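Local coordinates for protein binary enterotoxin of Clostridium perfringens component a (Clostridium perfringens, PDB 5H04) that binds NAD(+) and NADH and probably acts as the ADP-ribosylating component of a binary enterotoxin, at residues W20-K25 with D172-R177. Residues are numbered along the deposited sequence; the frame is centred on the assembly and turned at random.
Sequences WAKKRK and DEENLR
Lys22 and Lys25, one turn apart on helix 14-31, reach across to two consecutive glutamates of a type I beta turn running from Asp172 to Asn175, between strands 166-169 and 177-180 of the first ADP-ribosyltransferase-like region. Two salt bridges carry the polar part. Lys22 is extended beyond CG, and its CE lies 3.4 Å from Glu173 O. Its NZ meets OE2 of Glu174 at 2.7 Å on the syn side, tilted 31° from the carboxylate plane. Lys25 starts with CG anti to the backbone N and turns only at its last torsion (chi4 -81°), which lifts NZ to Glu173 OE2; at 2.5 Å this bridge is short, and NZ sits almost in line with the CD-OE2 bond. The other oxygen of that carboxylate, OE1, accepts a hydrogen bond from a water that also donates to Lys22 O, so the helix backbone is tied to the turn as well.

Beneath the charges lies a small apolar layer. Leu176 directs CD1 between Ala21 CB and the aliphatic part of Lys25, crossing the lysine chain at about a right angle, while Ser168 of strand 166-169 also touches Ala21 and Lys25. The site is far from the NADH pocket and joins the N-terminal helix to a loop at the periphery of the fold.

The backbone bond from Asn175 N to Asp172 O (2.9 Å) closes the turn. Two side-chain bonds of Asp172 add to it: an Asx turn in which OD1 accepts from Glu174 N, and a nearly straight bond (178°) from Asn175 ND2 to Asp172 OD2, 2.6 Å long.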
ATOM      1  N   TRP A  20      13.975 -27.853   9.941  1.00 30.42           N
ATOM      2  CA  TRP A  20      14.568 -26.541   9.714  1.00 30.73           C
ATOM      3  C   TRP A  20      13.990 -25.495  10.665  1.00 28.98           C
ATOM      4  O   TRP A  20      14.730 -24.724  11.288  1.00 27.37           O
ATOM      5  CB  TRP A  20      14.345 -26.146   8.255  1.00 29.87           C
ATOM      6  CG  TRP A  20      14.750 -24.752   7.936  1.00 27.01           C
ATOM      7  CD1 TRP A  20      16.015 -24.295   7.715  1.00 28.81           C
ATOM      8  CD2 TRP A  20      13.880 -23.625   7.782  1.00 28.95           C
ATOM      9  NE1 TRP A  20      15.993 -22.949   7.444  1.00 29.48           N
ATOM     10  CE2 TRP A  20      14.693 -22.512   7.471  1.00 28.14           C
ATOM     11  CE3 TRP A  20      12.497 -23.446   7.875  1.00 27.05           C
ATOM     12  CZ2 TRP A  20      14.170 -21.236   7.253  1.00 29.52           C
ATOM     13  CZ3 TRP A  20      11.976 -22.162   7.660  1.00 22.01           C
ATOM     14  CH2 TRP A  20      12.814 -21.082   7.358  1.00 26.40           C
ATOM     15  N   ALA A  21      12.665 -25.465  10.803  1.00 30.72           N
ATOM     16  CA  ALA A  21      12.025 -24.412  11.583  1.00 30.27           C
ATOM     17  C   ALA A  21      12.328 -24.555  13.069  1.00 31.94           C
ATOM     18  O   ALA A  21      12.557 -23.557  13.762  1.00 29.01           O
ATOM     19  CB  ALA A  21      10.517 -24.430  11.347  1.00 30.99           C
ATOM     20  N   LYS A  22      12.332 -25.785  13.574  1.00 29.37           N
ATOM     21  CA  LYS A  22      12.541 -25.991  15.004  1.00 34.12           C
ATOM     22  C   LYS A  22      13.890 -25.452  15.459  1.00 31.53           C
ATOM     23  O   LYS A  22      13.985 -24.817  16.517  1.00 32.65           O
ATOM     24  CB  LYS A  22      12.426 -27.474  15.336  1.00 30.93           C
ATOM     25  CG  LYS A  22      11.000 -27.981  15.407  1.00 37.27           C
ATOM     26  CD  LYS A  22      10.992 -29.455  15.740  1.00 29.04           C
ATOM     27  CE  LYS A  22       9.613 -29.938  16.146  1.00 45.55           C
ATOM     28  NZ  LYS A  22       9.570 -31.433  16.196  1.00 53.19           N
ATOM     29  N   LYS A  23      14.941 -25.699  14.677  1.00 32.52           N
ATOM     30  CA  LYS A  23      16.281 -25.278  15.070  1.00 34.07           C
ATOM     31  C   LYS A  23      16.403 -23.760  15.080  1.00 34.98           C
ATOM     32  O   LYS A  23      16.886 -23.173  16.054  1.00 40.14           O
ATOM     33  CB  LYS A  23      17.322 -25.903  14.136  1.00 32.88           C
ATOM     34  CG  LYS A  23      18.758 -25.433  14.379  1.00 48.35           C
ATOM     35  CD  LYS A  23      19.422 -26.176  15.540  1.00 57.51           C
ATOM     36  CE  LYS A  23      20.894 -25.777  15.701  1.00 62.03           C
ATOM     37  NZ  LYS A  23      21.089 -24.612  16.618  1.00 49.11           N
ATOM     38  N   ARG A  24      15.970 -23.102  14.001  1.00 30.75           N
ATOM     39  CA  ARG A  24      16.120 -21.652  13.936  1.00 33.10           C
ATOM     40  C   ARG A  24      15.182 -20.951  14.908  1.00 29.33           C
ATOM     41  O   ARG A  24      15.517 -19.878  15.426  1.00 30.89           O
ATOM     42  CB  ARG A  24      15.888 -21.157  12.506  1.00 29.73           C
ATOM     43  CG  ARG A  24      14.452 -21.300  12.027  1.00 28.43           C
ATOM     44  CD  ARG A  24      14.356 -21.173  10.514  1.00 30.61           C
ATOM     45  NE  ARG A  24      14.884 -19.918   9.980  1.00 29.45           N
ATOM     46  CZ  ARG A  24      14.167 -18.809   9.807  1.00 29.26           C
ATOM     47  NH1 ARG A  24      12.885 -18.794  10.147  1.00 28.25           N
ATOM     48  NH2 ARG A  24      14.728 -17.707   9.303  1.00 26.55           N
ATOM     49  N   LYS A  25      14.012 -21.541  15.172  1.00 29.19           N
ATOM     50  CA  LYS A  25      13.106 -20.971  16.161  1.00 30.91           C
ATOM     51  C   LYS A  25      13.753 -20.933  17.535  1.00 35.73           C
ATOM     52  O   LYS A  25      13.622 -19.944  18.264  1.00 30.30           O
ATOM     53  CB  LYS A  25      11.806 -21.775  16.221  1.00 25.84           C
ATOM     54  CG  LYS A  25      10.868 -21.330  17.330  1.00 26.86           C
ATOM     55  CD  LYS A  25       9.503 -21.998  17.184  1.00 31.63           C
ATOM     56  CE  LYS A  25       8.604 -21.647  18.347  1.00 35.83           C
ATOM     57  NZ  LYS A  25       8.932 -22.500  19.518  1.00 38.08           N
ATOM     58  N   ASP A 172       2.235 -24.685  17.592  1.00 34.17           N
ATOM     59  CA  ASP A 172       2.272 -26.053  17.080  1.00 38.07           C
ATOM     60  C   ASP A 172       3.672 -26.292  16.526  1.00 43.01           C
ATOM     61  O   ASP A 172       3.983 -25.878  15.406  1.00 35.81           O
ATOM     62  CB  ASP A 172       1.206 -26.267  16.013  1.00 36.75           C
ATOM     63  CG  ASP A 172       1.151 -27.705  15.526  1.00 38.42           C
ATOM     64  OD1 ASP A 172       1.989 -28.514  15.974  1.00 44.78           O
ATOM     65  OD2 ASP A 172       0.271 -28.023  14.695  1.00 40.31           O
ATOM     66  N   GLU A 173       4.515 -26.981  17.305  1.00 40.56           N
ATOM     67  CA  GLU A 173       5.896 -27.214  16.885  1.00 44.30           C
ATOM     68  C   GLU A 173       5.990 -28.032  15.599  1.00 38.06           C
ATOM     69  O   GLU A 173       7.044 -28.024  14.948  1.00 32.24           O
ATOM     70  CB  GLU A 173       6.688 -27.912  17.997  1.00 47.09           C
ATOM     71  CG  GLU A 173       7.144 -26.996  19.133  1.00 44.59           C
ATOM     72  CD  GLU A 173       8.216 -25.987  18.719  1.00 45.51           C
ATOM     73  OE1 GLU A 173       9.230 -26.381  18.094  1.00 45.47           O
ATOM     74  OE2 GLU A 173       8.046 -24.791  19.039  1.00 51.94           O
ATOM     75  N   GLU A 174       4.918 -28.723  15.216  1.00 32.67           N
ATOM     76  CA  GLU A 174       4.888 -29.511  13.994  1.00 39.05           C
ATOM     77  C   GLU A 174       4.285 -28.764  12.809  1.00 30.71           C
ATOM     78  O   GLU A 174       4.305 -29.288  11.687  1.00 32.22           O
ATOM     79  CB  GLU A 174       4.110 -30.811  14.232  1.00 38.53           C
ATOM     80  CG  GLU A 174       4.751 -31.726  15.268  1.00 46.35           C
ATOM     81  CD  GLU A 174       6.164 -32.144  14.889  1.00 50.77           C
ATOM     82  OE1 GLU A 174       6.427 -32.335  13.681  1.00 51.98           O
ATOM     83  OE2 GLU A 174       7.016 -32.272  15.796  1.00 50.12           O
ATOM     84  N   ASN A 175       3.740 -27.568  13.027  1.00 37.90           N
ATOM     85  CA  ASN A 175       3.249 -26.711  11.952  1.00 36.51           C
ATOM     86  C   ASN A 175       3.649 -25.266  12.255  1.00 28.51           C
ATOM     87  O   ASN A 175       2.824 -24.364  12.371  1.00 30.53           O
ATOM     88  CB  ASN A 175       1.738 -26.851  11.779  1.00 34.52           C
ATOM     89  CG  ASN A 175       1.328 -28.253  11.359  1.00 38.27           C
ATOM     90  OD1 ASN A 175       1.542 -28.653  10.217  1.00 42.31           O
ATOM     91  ND2 ASN A 175       0.733 -29.004  12.281  1.00 40.83           N
ATOM     92  N   LEU A 176       4.951 -25.041  12.400  1.00 27.01           N
ATOM     93  CA  LEU A 176       5.442 -23.714  12.741  1.00 25.51           C
ATOM     94  C   LEU A 176       5.240 -22.755  11.573  1.00 21.22           C
ATOM     95  O   LEU A 176       5.383 -23.126  10.404  1.00 30.75           O
ATOM     96  CB  LEU A 176       6.919 -23.771  13.117  1.00 25.35           C
ATOM     97  CG  LEU A 176       7.250 -24.485  14.423  1.00 29.94           C
ATOM     98  CD1 LEU A 176       8.758 -24.495  14.643  1.00 29.39           C
ATOM     99  CD2 LEU A 176       6.547 -23.760  15.571  1.00 29.73           C
ATOM    100  N   ARG A 177       4.909 -21.518  11.891  1.00 25.69           N
ATOM    101  CA  ARG A 177       4.654 -20.520  10.870  1.00 25.55           C
ATOM    102  C   ARG A 177       5.894 -19.663  10.637  1.00 25.96           C
ATOM    103  O   ARG A 177       6.917 -19.784  11.317  1.00 20.95           O
ATOM    104  CB  ARG A 177       3.458 -19.646  11.259  1.00 25.26           C
ATOM    105  CG  ARG A 177       2.242 -20.448  11.718  1.00 32.56           C
ATOM    106  CD  ARG A 177       1.034 -19.560  12.025  1.00 27.70           C
ATOM    107  NE  ARG A 177       0.577 -18.804  10.857  1.00 32.21           N
ATOM    108  CZ  ARG A 177      -0.090 -19.336   9.838  1.00 29.92           C
ATOM    109  NH1 ARG A 177      -0.372 -20.630   9.829  1.00 29.21           N
ATOM    110  NH2 ARG A 177      -0.471 -18.576   8.826  1.00 27.85           N
TER
HETATM  111  O   HOH W   1      12.016 -24.999  18.492  1.00 32.43           O